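Local atomic coordinates of PT26-6P (Thermococcus sp., PDB entry 2WB7), a protein that is of unknown function but is encoded by a mobile genetic element of a euryarchaeon and combines two immunoglobulin-like domains with a C-terminal helical domain. Residues 101-106 with 369-374; 263-268 with 293-298; 434-437 with 443-446; 495-498 with 504-507. All coordinates share one frame; numbering follows the deposited sequence.

Contact 1 of 4, residues 101-106 with 369-374; sequences TYWTRV and VKIPIW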
loop_
_atom_site.group_PDB
_atom_site.type_symbol
_atom_site.label_atom_id
_atom_site.label_comp_id
_atom_site.label_asym_id
_atom_site.label_seq_id
_atom_site.Cartn_x
_atom_site.Cartn_y
_atom_site.Cartn_z
ATOM N N THR A 101 -26.555 -9.722 -0.559
ATOM C CA THR A 101 -26.497 -8.355 -1.056
ATOM C C THR A 101 -25.948 -7.392 -0.021
ATOM O O THR A 101 -26.280 -7.498 1.157
ATOM C CB THR A 101 -27.890 -7.851 -1.470
ATOM O OG1 THR A 101 -28.751 -7.841 -0.330
ATOM C CG2 THR A 101 -28.488 -8.740 -2.538
ATOM N N TYR A 102 -25.144 -6.427 -0.457
ATOM C CA TYR A 102 -24.595 -5.460 0.482
ATOM C C TYR A 102 -24.798 -4.010 0.070
ATOM O O TYR A 102 -24.791 -3.672 -1.110
ATOM C CB TYR A 102 -23.100 -5.679 0.671
ATOM C CG TYR A 102 -22.616 -7.105 0.699
ATOM C CD1 TYR A 102 -22.845 -7.966 -0.365
ATOM C CD2 TYR A 102 -21.862 -7.571 1.772
ATOM C CE1 TYR A 102 -22.361 -9.262 -0.349
ATOM C CE2 TYR A 102 -21.371 -8.865 1.802
ATOM C CZ TYR A 102 -21.620 -9.707 0.738
ATOM O OH TYR A 102 -21.134 -10.999 0.756
ATOM N N TRP A 103 -24.962 -3.153 1.067
ATOM C CA TRP A 103 -24.849 -1.712 0.869
ATOM C C TRP A 103 -25.977 -1.150 0.025
ATOM O O TRP A 103 -25.890 -0.026 -0.470
ATOM C CB TRP A 103 -23.495 -1.375 0.245
ATOM C CG TRP A 103 -22.385 -1.950 1.033
ATOM C CD1 TRP A 103 -21.378 -2.752 0.584
ATOM C CD2 TRP A 103 -22.192 -1.801 2.434
ATOM N NE1 TRP A 103 -20.560 -3.103 1.627
ATOM C CE2 TRP A 103 -21.037 -2.530 2.777
ATOM C CE3 TRP A 103 -22.883 -1.114 3.438
ATOM C CZ2 TRP A 103 -20.550 -2.593 4.085
ATOM C CZ3 TRP A 103 -22.400 -1.175 4.742
ATOM C CH2 TRP A 103 -21.243 -1.911 5.052
ATOM N N THR A 104 -27.031 -1.947 -0.130
ATOM C CA THR A 104 -28.236 -1.528 -0.835
ATOM C C THR A 104 -28.494 -0.047 -0.634
ATOM O O THR A 104 -28.469 0.452 0.492
ATOM C CB THR A 104 -29.467 -2.317 -0.354
ATOM O OG1 THR A 104 -29.122 -3.700 -0.186
ATOM C CG2 THR A 104 -30.587 -2.204 -1.363
ATOM N N ARG A 105 -28.726 0.655 -1.737
ATOM C CA ARG A 105 -28.999 2.080 -1.697
ATOM C C ARG A 105 -30.346 2.266 -2.350
ATOM O O ARG A 105 -30.610 1.672 -3.394
ATOM C CB ARG A 105 -27.938 2.838 -2.498
ATOM C CG ARG A 105 -27.613 4.233 -1.990
ATOM C CD ARG A 105 -28.807 5.155 -2.085
ATOM N NE ARG A 105 -28.426 6.551 -1.956
ATOM C CZ ARG A 105 -29.293 7.555 -1.904
ATOM N NH1 ARG A 105 -30.593 7.311 -1.976
ATOM N NH2 ARG A 105 -28.860 8.800 -1.784
ATOM N N VAL A 106 -31.203 3.082 -1.750
ATOM C CA VAL A 106 -32.509 3.324 -2.342
ATOM C C VAL A 106 -32.834 4.807 -2.498
ATOM O O VAL A 106 -32.761 5.578 -1.536
ATOM C CB VAL A 106 -33.623 2.627 -1.537
ATOM C CG1 VAL A 106 -34.960 3.310 -1.780
ATOM C CG2 VAL A 106 -33.683 1.140 -1.902
ATOM N N VAL A 369 -26.047 6.045 5.248
ATOM C CA VAL A 369 -25.408 4.764 5.492
ATOM C C VAL A 369 -23.899 4.963 5.675
ATOM O O VAL A 369 -23.296 5.777 4.979
ATOM C CB VAL A 369 -25.652 3.814 4.324
ATOM C CG1 VAL A 369 -24.638 2.688 4.356
ATOM C CG2 VAL A 369 -27.074 3.288 4.366
ATOM N N LYS A 370 -23.284 4.225 6.600
ATOM C CA LYS A 370 -21.837 4.366 6.854
ATOM C C LYS A 370 -21.028 3.111 6.530
ATOM O O LYS A 370 -21.210 2.088 7.171
ATOM C CB LYS A 370 -21.595 4.791 8.299
ATOM C CG LYS A 370 -21.695 6.274 8.488
ATOM C CD LYS A 370 -22.150 6.613 9.875
ATOM C CE LYS A 370 -22.624 8.068 9.949
ATOM N NZ LYS A 370 -23.835 8.384 9.080
ATOM N N ILE A 371 -20.135 3.196 5.541
ATOM C CA ILE A 371 -19.388 2.027 5.050
ATOM C C ILE A 371 -17.962 1.933 5.631
ATOM O O ILE A 371 -17.127 2.810 5.387
ATOM C CB ILE A 371 -19.273 2.054 3.510
ATOM C CG1 ILE A 371 -20.650 2.154 2.871
ATOM C CG2 ILE A 371 -18.584 0.827 2.996
ATOM C CD1 ILE A 371 -20.612 2.162 1.368
ATOM N N PRO A 372 -17.669 0.849 6.377
ATOM C CA PRO A 372 -16.388 0.713 7.077
ATOM C C PRO A 372 -15.244 0.348 6.130
ATOM O O PRO A 372 -15.381 -0.581 5.332
ATOM C CB PRO A 372 -16.638 -0.449 8.048
ATOM C CG PRO A 372 -18.083 -0.851 7.863
ATOM C CD PRO A 372 -18.495 -0.355 6.528
ATOM N N ILE A 373 -14.128 1.064 6.207
ATOM C CA ILE A 373 -12.963 0.692 5.419
ATOM C C ILE A 373 -11.745 0.584 6.319
ATOM O O ILE A 373 -11.697 1.211 7.393
ATOM C CB ILE A 373 -12.672 1.698 4.313
ATOM C CG1 ILE A 373 -12.689 3.113 4.879
ATOM C CG2 ILE A 373 -13.689 1.551 3.191
ATOM C CD1 ILE A 373 -12.273 4.142 3.882
ATOM N N TRP A 374 -10.773 -0.222 5.895
ATOM C CA TRP A 374 -9.557 -0.396 6.652
ATOM C C TRP A 374 -8.352 -0.372 5.734
ATOM O O TRP A 374 -8.455 -0.683 4.542
ATOM C CB TRP A 374 -9.593 -1.713 7.432
ATOM C CG TRP A 374 -9.609 -2.935 6.565
ATOM C CD1 TRP A 374 -10.702 -3.548 6.046
ATOM C CD2 TRP A 374 -8.473 -3.679 6.109
ATOM N NE1 TRP A 374 -10.322 -4.642 5.307
ATOM C CE2 TRP A 374 -8.960 -4.741 5.327
ATOM C CE3 TRP A 374 -7.091 -3.545 6.281
ATOM C CZ2 TRP A 374 -8.122 -5.666 4.719
ATOM C CZ3 TRP A 374 -6.254 -4.472 5.675
ATOM C CH2 TRP A 374 -6.775 -5.518 4.908
#
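Lys-370, whose carbonyl oxygen borders the indole of Trp-103, has its NZ gripped by two groups: the carboxylate of Glu-364, in a salt bridge, and the carbonyl oxygen of Gly-368. That side chain leaves the strand on the side facing away from residues 101-106, so across the contact Lys-370 offers backbone alone, its O lying 4.2 Å from CZ3 of Trp-103. The rest is apolar and centred on the indole. At Trp-103 the chain turns a corner with positive phi (68°), and CG stands anti to the carbonyl carbon (chi1 -53°), which carries the six-membered ring over to strand 370-379. Ile-371 covers one face of it: CG2 sits 4.2 Å from the centroid of the six-membered ring of Trp-103, 15° off the normal, a CH-pi contact. CG1 of the same isoleucine meets CE3 of Trp-103 at 4.0 Å. From an oblique direction, CD of Pro-372 reaches CH2 of Trp-103 at 3.5 Å, while CG1 of Val-369 approaches CE3 of that indole at 4.3 Å. Arg-365 NH1 donates a hydrogen bond to the carbonyl oxygen of Trp-103, and Lys-129 touches both Trp-103 and Ile-371. One indole at a strand corner, laid against the start of strand 370-379, far along the chain, thus joins the two immunoglobulin-like beta domains.

Contact 2 of 4, residues 263-268 with 293-298; sequences LSDFII and GYFQPA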
loop_
_atom_site.group_PDB
_atom_site.type_symbol
_atom_site.label_atom_id
_atom_site.label_comp_id
_atom_site.label_asym_id
_atom_site.label_seq_id
_atom_site.Cartn_x
_atom_site.Cartn_y
_atom_site.Cartn_z
ATOM N N LEU A 263 -6.797 0.863 -0.284
ATOM C CA LEU A 263 -5.729 1.755 -0.708
ATOM C C LEU A 263 -6.200 2.850 -1.660
ATOM O O LEU A 263 -5.581 3.911 -1.737
ATOM C CB LEU A 263 -4.563 0.976 -1.325
ATOM C CG LEU A 263 -3.298 1.789 -1.616
ATOM C CD1 LEU A 263 -2.669 2.359 -0.341
ATOM C CD2 LEU A 263 -2.296 0.903 -2.360
ATOM N N SER A 264 -7.288 2.594 -2.385
ATOM C CA SER A 264 -7.842 3.603 -3.281
ATOM C C SER A 264 -8.490 4.747 -2.501
ATOM O O SER A 264 -8.590 5.863 -2.996
ATOM C CB SER A 264 -8.868 2.970 -4.206
ATOM O OG SER A 264 -8.277 2.007 -5.061
ATOM N N ASP A 265 -8.938 4.466 -1.285
ATOM C CA ASP A 265 -9.666 5.465 -0.506
ATOM C C ASP A 265 -8.736 6.413 0.249
ATOM O O ASP A 265 -8.953 7.629 0.247
ATOM C CB ASP A 265 -10.617 4.791 0.477
ATOM C CG ASP A 265 -11.613 3.873 -0.215
ATOM O OD1 ASP A 265 -11.770 4.002 -1.453
ATOM O OD2 ASP A 265 -12.225 3.023 0.471
ATOM N N PHE A 266 -7.714 5.853 0.900
ATOM C CA PHE A 266 -6.699 6.646 1.584
ATOM C C PHE A 266 -5.374 5.909 1.662
ATOM O O PHE A 266 -5.311 4.710 1.405
ATOM C CB PHE A 266 -7.164 7.077 2.977
ATOM C CG PHE A 266 -7.399 5.939 3.934
ATOM C CD1 PHE A 266 -6.504 5.680 4.947
ATOM C CD2 PHE A 266 -8.527 5.144 3.839
ATOM C CE1 PHE A 266 -6.732 4.637 5.838
ATOM C CE2 PHE A 266 -8.755 4.113 4.723
ATOM C CZ PHE A 266 -7.866 3.855 5.720
ATOM N N ILE A 267 -4.311 6.627 1.993
ATOM C CA ILE A 267 -2.983 6.030 1.973
ATOM C C ILE A 267 -2.192 6.368 3.221
ATOM O O ILE A 267 -2.516 7.300 3.960
ATOM C CB ILE A 267 -2.172 6.470 0.745
ATOM C CG1 ILE A 267 -1.554 7.850 0.973
ATOM C CG2 ILE A 267 -3.046 6.515 -0.486
ATOM C CD1 ILE A 267 -0.911 8.446 -0.275
ATOM N N ILE A 268 -1.165 5.575 3.470
ATOM C CA ILE A 268 -0.246 5.846 4.547
ATOM C C ILE A 268 1.153 5.955 3.966
ATOM O O ILE A 268 1.617 5.047 3.256
ATOM C CB ILE A 268 -0.281 4.742 5.598
ATOM C CG1 ILE A 268 -1.653 4.695 6.270
ATOM C CG2 ILE A 268 0.824 4.949 6.624
ATOM C CD1 ILE A 268 -1.734 3.665 7.398
ATOM N N GLY A 293 -10.465 13.133 -4.029
ATOM C CA GLY A 293 -11.514 13.064 -5.048
ATOM C C GLY A 293 -11.499 11.752 -5.801
ATOM O O GLY A 293 -11.635 11.718 -7.021
ATOM N N TYR A 294 -11.333 10.661 -5.074
ATOM C CA TYR A 294 -11.409 9.368 -5.700
ATOM C C TYR A 294 -12.869 9.006 -5.833
ATOM O O TYR A 294 -13.229 8.171 -6.653
ATOM C CB TYR A 294 -10.699 8.319 -4.859
ATOM C CG TYR A 294 -10.924 6.925 -5.356
ATOM C CD1 TYR A 294 -10.346 6.492 -6.540
ATOM C CD2 TYR A 294 -11.728 6.040 -4.652
ATOM C CE1 TYR A 294 -10.556 5.211 -7.009
ATOM C CE2 TYR A 294 -11.946 4.756 -5.114
ATOM C CZ TYR A 294 -11.354 4.352 -6.294
ATOM O OH TYR A 294 -11.552 3.082 -6.762
ATOM N N PHE A 295 -13.706 9.649 -5.027
ATOM C CA PHE A 295 -15.144 9.385 -5.027
ATOM C C PHE A 295 -15.920 10.364 -5.901
ATOM O O PHE A 295 -17.129 10.235 -6.044
ATOM C CB PHE A 295 -15.694 9.438 -3.609
ATOM C CG PHE A 295 -15.159 8.360 -2.703
ATOM C CD1 PHE A 295 -14.100 8.610 -1.839
ATOM C CD2 PHE A 295 -15.724 7.101 -2.708
ATOM C CE1 PHE A 295 -13.606 7.614 -1.006
ATOM C CE2 PHE A 295 -15.241 6.101 -1.870
ATOM C CZ PHE A 295 -14.180 6.359 -1.020
ATOM N N GLN A 296 -15.227 11.352 -6.467
ATOM C CA GLN A 296 -15.820 12.250 -7.456
ATOM C C GLN A 296 -16.670 11.426 -8.408
ATOM O O GLN A 296 -16.207 10.399 -8.879
ATOM C CB GLN A 296 -14.706 12.921 -8.266
ATOM C CG GLN A 296 -14.061 14.119 -7.598
ATOM C CD GLN A 296 -15.113 15.075 -7.061
ATOM O OE1 GLN A 296 -15.589 14.928 -5.928
ATOM N NE2 GLN A 296 -15.495 16.055 -7.879
ATOM N N PRO A 297 -17.905 11.867 -8.724
ATOM C CA PRO A 297 -18.620 13.088 -8.340
ATOM C C PRO A 297 -19.228 13.006 -6.949
ATOM O O PRO A 297 -19.685 14.016 -6.420
ATOM C CB PRO A 297 -19.743 13.192 -9.378
ATOM C CG PRO A 297 -19.652 11.979 -10.241
ATOM C CD PRO A 297 -18.699 11.027 -9.634
ATOM N N ALA A 298 -19.265 11.819 -6.357
ATOM C CA ALA A 298 -19.682 11.715 -4.962
ATOM C C ALA A 298 -18.672 12.456 -4.086
ATOM O O ALA A 298 -17.530 12.728 -4.515
ATOM C CB ALA A 298 -19.799 10.250 -4.531
#
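Backbone helical in its angles but lacking the regular helical bonds leads from 263 to 265 into strand 266-272, and it faces an irregular loop, 293-298, that has a cis peptide bond before Pro-297. The two segments come nearest at Asp-265 and Tyr-294, whose CA atoms are 6.7 Å apart. Tyr-294 turns its ring toward the 263-268 segment with CG anti to the backbone N (chi1 171°), and one ring face is laid against Ser-264. There the carbonyl oxygen of Ser-264 stands 3.4 Å above the plane of the Tyr-294 ring, displaced toward the rim, and CB of Ser-264 makes a CH-pi contact 3.9 Å from the centroid of that ring. Next along, Asp-265 points OD1 into the angle between two aromatic side chains: OD1 is 3.4 Å from CZ of Phe-295 and 3.7 Å from CE2 of Tyr-294. Its carboxylate plane is inclined by 39° to the phenylalanine ring and by 45° to the tyrosine ring. The polar ends are engaged with strands 52-62 and 66-75 of the other immunoglobulin-like domain, Ser-264 OG with Tyr-62 N and Asp-265 OD2 with Ala-66 N. Across the two segments themselves, then, OD1 of a buried aspartate meets both rings by packing alone, and the polar demand of the carboxylate is met, at least in part, through OD2 by Ala-66 N.

Contact 3 of 4, residues 434-437 with 443-446; sequences AKAK and NAIE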
loop_
_atom_site.group_PDB
_atom_site.type_symbol
_atom_site.label_atom_id
_atom_site.label_comp_id
_atom_site.label_asym_id
_atom_site.label_seq_id
_atom_site.Cartn_x
_atom_site.Cartn_y
_atom_site.Cartn_z
ATOM N N ALA A 434 25.238 -24.965 7.751
ATOM C CA ALA A 434 25.062 -26.304 8.245
ATOM C C ALA A 434 23.607 -26.510 8.632
ATOM O O ALA A 434 22.948 -27.405 8.098
ATOM C CB ALA A 434 25.975 -26.550 9.427
ATOM N N LYS A 435 23.115 -25.687 9.559
ATOM C CA LYS A 435 21.739 -25.777 10.004
ATOM C C LYS A 435 20.789 -25.682 8.823
ATOM O O LYS A 435 19.812 -26.426 8.745
ATOM C CB LYS A 435 21.412 -24.677 10.999
ATOM C CG LYS A 435 22.330 -24.645 12.195
ATOM C CD LYS A 435 21.674 -23.938 13.385
ATOM C CE LYS A 435 22.698 -23.649 14.498
ATOM N NZ LYS A 435 22.017 -23.315 15.799
ATOM N N ALA A 436 21.077 -24.766 7.903
ATOM C CA ALA A 436 20.218 -24.562 6.746
ATOM C C ALA A 436 20.099 -25.847 5.923
ATOM O O ALA A 436 19.005 -26.239 5.515
ATOM C CB ALA A 436 20.730 -23.412 5.880
ATOM N N LYS A 437 21.233 -26.507 5.694
ATOM C CA LYS A 437 21.240 -27.782 4.987
ATOM C C LYS A 437 20.521 -28.863 5.803
ATOM O O LYS A 437 19.643 -29.556 5.294
ATOM C CB LYS A 437 22.674 -28.186 4.651
ATOM C CG LYS A 437 23.344 -27.210 3.690
ATOM C CD LYS A 437 24.057 -27.934 2.589
ATOM C CE LYS A 437 25.277 -28.615 3.135
ATOM N NZ LYS A 437 26.416 -27.677 3.019
ATOM N N ASN A 443 16.194 -21.467 1.258
ATOM C CA ASN A 443 16.567 -20.046 1.253
ATOM C C ASN A 443 17.724 -19.752 2.193
ATOM O O ASN A 443 18.685 -19.082 1.815
ATOM C CB ASN A 443 15.389 -19.151 1.621
ATOM C CG ASN A 443 14.126 -19.525 0.891
ATOM O OD1 ASN A 443 13.705 -18.831 -0.030
ATOM N ND2 ASN A 443 13.512 -20.639 1.295
ATOM N N ALA A 444 17.624 -20.249 3.422
ATOM C CA ALA A 444 18.700 -20.081 4.376
ATOM C C ALA A 444 19.987 -20.609 3.750
ATOM O O ALA A 444 21.018 -19.963 3.802
ATOM C CB ALA A 444 18.382 -20.796 5.670
ATOM N N ILE A 445 19.923 -21.782 3.135
ATOM C CA ILE A 445 21.076 -22.317 2.421
ATOM C C ILE A 445 21.674 -21.303 1.439
ATOM O O ILE A 445 22.884 -21.032 1.453
ATOM C CB ILE A 445 20.723 -23.625 1.683
ATOM C CG1 ILE A 445 20.409 -24.716 2.711
ATOM C CG2 ILE A 445 21.858 -24.060 0.772
ATOM C CD1 ILE A 445 19.862 -25.981 2.106
ATOM N N GLU A 446 20.835 -20.744 0.583
ATOM C CA GLU A 446 21.329 -19.791 -0.374
ATOM C C GLU A 446 21.908 -18.549 0.286
ATOM O O GLU A 446 22.914 -18.014 -0.165
ATOM C CB GLU A 446 20.224 -19.402 -1.324
ATOM C CG GLU A 446 19.749 -20.553 -2.177
ATOM C CD GLU A 446 19.230 -20.055 -3.504
ATOM O OE1 GLU A 446 18.370 -20.745 -4.114
ATOM O OE2 GLU A 446 19.687 -18.953 -3.915
#
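Ile-445 carries its CG1 anti to the carbonyl carbon (chi1 -67°) and continues with an extended second torsion (chi2 172°), which sends CG1 and CD1 across to the end of the preceding helix, against Ala-436 and Lys-437. Its CG1 lies 3.4 Å from CB of Ala-436, and CD1 comes to 3.5 Å from the carbonyl oxygen of that alanine. The branch therefore rests on main chain as much as on side chain. Ala-436 points its methyl toward the second helix, where it fits between two residues: its CB is 3.5 Å from CB of Ala-444 and 3.3 Å from the backbone N of Ile-445. The CA atoms of Ala-436 and Ile-445 are 4.9 Å apart, with the alanine methyl between the two backbones. Lys-437 adds the foot of its side chain: CG is 4.0 Å from CG1 of Ile-445, and the two side chains cross at about a right angle. Beyond CG the lysine is bent and leads away, leaving its ammonium group no role in this packing. Helices 408-438 and 442-465 form a helical hairpin with a short connection, in which Asn-441 OD1 accepts a hydrogen bond from Ala-444 N. On the side of Ala-444, helix 471-499 packs on that residue through Ala-498 and Leu-499, which places the hairpin bend beside the end of helix 471-499.

Contact 4 of 4, residues 495-498 with 504-507; sequences ARKA and EQAK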
loop_
_atom_site.group_PDB
_atom_site.type_symbol
_atom_site.label_atom_id
_atom_site.label_comp_id
_atom_site.label_asym_id
_atom_site.label_seq_id
_atom_site.Cartn_x
_atom_site.Cartn_y
_atom_site.Cartn_z
ATOM N N ALA A 495 19.798 -15.440 6.451
ATOM C CA ALA A 495 19.778 -16.850 6.797
ATOM C C ALA A 495 19.162 -17.071 8.174
ATOM O O ALA A 495 18.320 -17.936 8.350
ATOM C CB ALA A 495 21.179 -17.422 6.734
ATOM N N ARG A 496 19.579 -16.264 9.140
ATOM C CA ARG A 496 19.106 -16.390 10.513
ATOM C C ARG A 496 17.598 -16.189 10.624
ATOM O O ARG A 496 16.913 -16.912 11.352
ATOM C CB ARG A 496 19.838 -15.398 11.419
ATOM C CG ARG A 496 19.417 -15.448 12.894
ATOM C CD ARG A 496 20.138 -14.394 13.767
ATOM N NE ARG A 496 19.898 -13.018 13.320
ATOM C CZ ARG A 496 18.957 -12.215 13.817
ATOM N NH1 ARG A 496 18.166 -12.645 14.795
ATOM N NH2 ARG A 496 18.810 -10.981 13.329
ATOM N N LYS A 497 17.081 -15.216 9.884
ATOM C CA LYS A 497 15.652 -14.977 9.836
ATOM C C LYS A 497 14.924 -16.097 9.111
ATOM O O LYS A 497 13.908 -16.589 9.593
ATOM C CB LYS A 497 15.375 -13.633 9.177
ATOM C CG LYS A 497 15.547 -12.481 10.142
ATOM C CD LYS A 497 15.915 -11.193 9.470
ATOM C CE LYS A 497 16.120 -10.125 10.533
ATOM N NZ LYS A 497 16.303 -8.780 9.929
ATOM N N ALA A 498 15.442 -16.507 7.955
ATOM C CA ALA A 498 14.836 -17.610 7.213
ATOM C C ALA A 498 14.685 -18.838 8.111
ATOM O O ALA A 498 13.595 -19.378 8.257
ATOM C CB ALA A 498 15.643 -17.938 5.988
ATOM N N GLU A 504 9.908 -13.461 5.193
ATOM C CA GLU A 504 9.613 -12.189 4.541
ATOM C C GLU A 504 10.736 -11.213 4.799
ATOM O O GLU A 504 11.329 -10.686 3.862
ATOM C CB GLU A 504 8.304 -11.595 5.032
ATOM C CG GLU A 504 7.092 -12.521 4.884
ATOM C CD GLU A 504 6.785 -13.351 6.156
ATOM O OE1 GLU A 504 7.664 -13.444 7.059
ATOM O OE2 GLU A 504 5.661 -13.920 6.242
ATOM N N GLN A 505 11.028 -10.957 6.074
ATOM C CA GLN A 505 12.104 -10.023 6.402
ATOM C C GLN A 505 13.468 -10.521 5.896
ATOM O O GLN A 505 14.345 -9.725 5.547
ATOM C CB GLN A 505 12.136 -9.684 7.895
ATOM C CG GLN A 505 13.004 -8.466 8.193
ATOM C CD GLN A 505 12.774 -7.884 9.571
ATOM O OE1 GLN A 505 11.710 -7.316 9.865
ATOM N NE2 GLN A 505 13.785 -8.000 10.428
ATOM N N ALA A 506 13.615 -11.845 5.830
ATOM C CA ALA A 506 14.793 -12.482 5.260
ATOM C C ALA A 506 15.004 -12.057 3.815
ATOM O O ALA A 506 16.134 -11.868 3.368
ATOM C CB ALA A 506 14.655 -13.970 5.345
ATOM N N LYS A 507 13.917 -11.923 3.069
ATOM C CA LYS A 507 14.038 -11.598 1.655
ATOM C C LYS A 507 14.463 -10.153 1.458
ATOM O O LYS A 507 15.125 -9.799 0.482
ATOM C CB LYS A 507 12.731 -11.888 0.924
ATOM C CG LYS A 507 12.389 -13.365 0.843
ATOM C CD LYS A 507 11.022 -13.564 0.179
ATOM C CE LYS A 507 11.006 -14.825 -0.686
ATOM N NZ LYS A 507 9.678 -15.008 -1.346
#
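The carboxamide of Gln-505 is the one flat group that takes part here, and the end of Lys-497 comes up to it from the preceding helix. Strand 350-364 adds Asp-352 and His-354 around this glutamine, and Ser-382 touches it as well. The setting is a helical hairpin: helix 471-499 turns through a short connection into helix 503-523, and the contact closes the base of that turn. In the model NZ of Lys-497 is 2.7 Å from NE2 of Gln-505, but the amide is probably turned over, and once it is reversed this pair may be a hydrogen bond. Both side chains run extended beyond CG and cross at an oblique angle. Gln-505 has its CG anti to the backbone N (chi1 -166°), a torsion that takes the amide over to the lysine. The ammonium group has other partners: Asp-509 gives it a salt bridge, and the carbonyl oxygen of Val-383 accepts a hydrogen bond from it. Such a carboxylate would be expected to help keep the lysine protonated. Nearer the backbone the contact is small and apolar. Ala-506 turns its methyl toward helix 471-499, where it fills the angle between two consecutive residues, and the CA atoms of Lys-497 and Ala-506 stand 5.3 Å apart. CB of Ala-506 lies 3.9 Å from CB of Lys-497 and 4.1 Å from CB of Ala-498, and it approaches the backbone N of Ala-498 to 3.7 Å.

The four contacts fall into two pairs. Contact 2 is nested in the loop that contact 1 closes, and both reach the eight-stranded antiparallel sheet; their centres are 16 Å apart, and they touch where CG2 of Ile-373 lies 3.4 Å from OD2 of Asp-265. Contacts 3 and 4 follow in series at two bends of the helical domain, with the 465-471 connection between them in the chain and centres 11 Å apart; CB of Ala-444 meets CB of Ala-498 at 4.0 Å. Centres of contacts 1 and 3 are 49 Å from each other, and the closest approach between the pairs is about 15 Å, between nearest atoms of contacts 1 and 4.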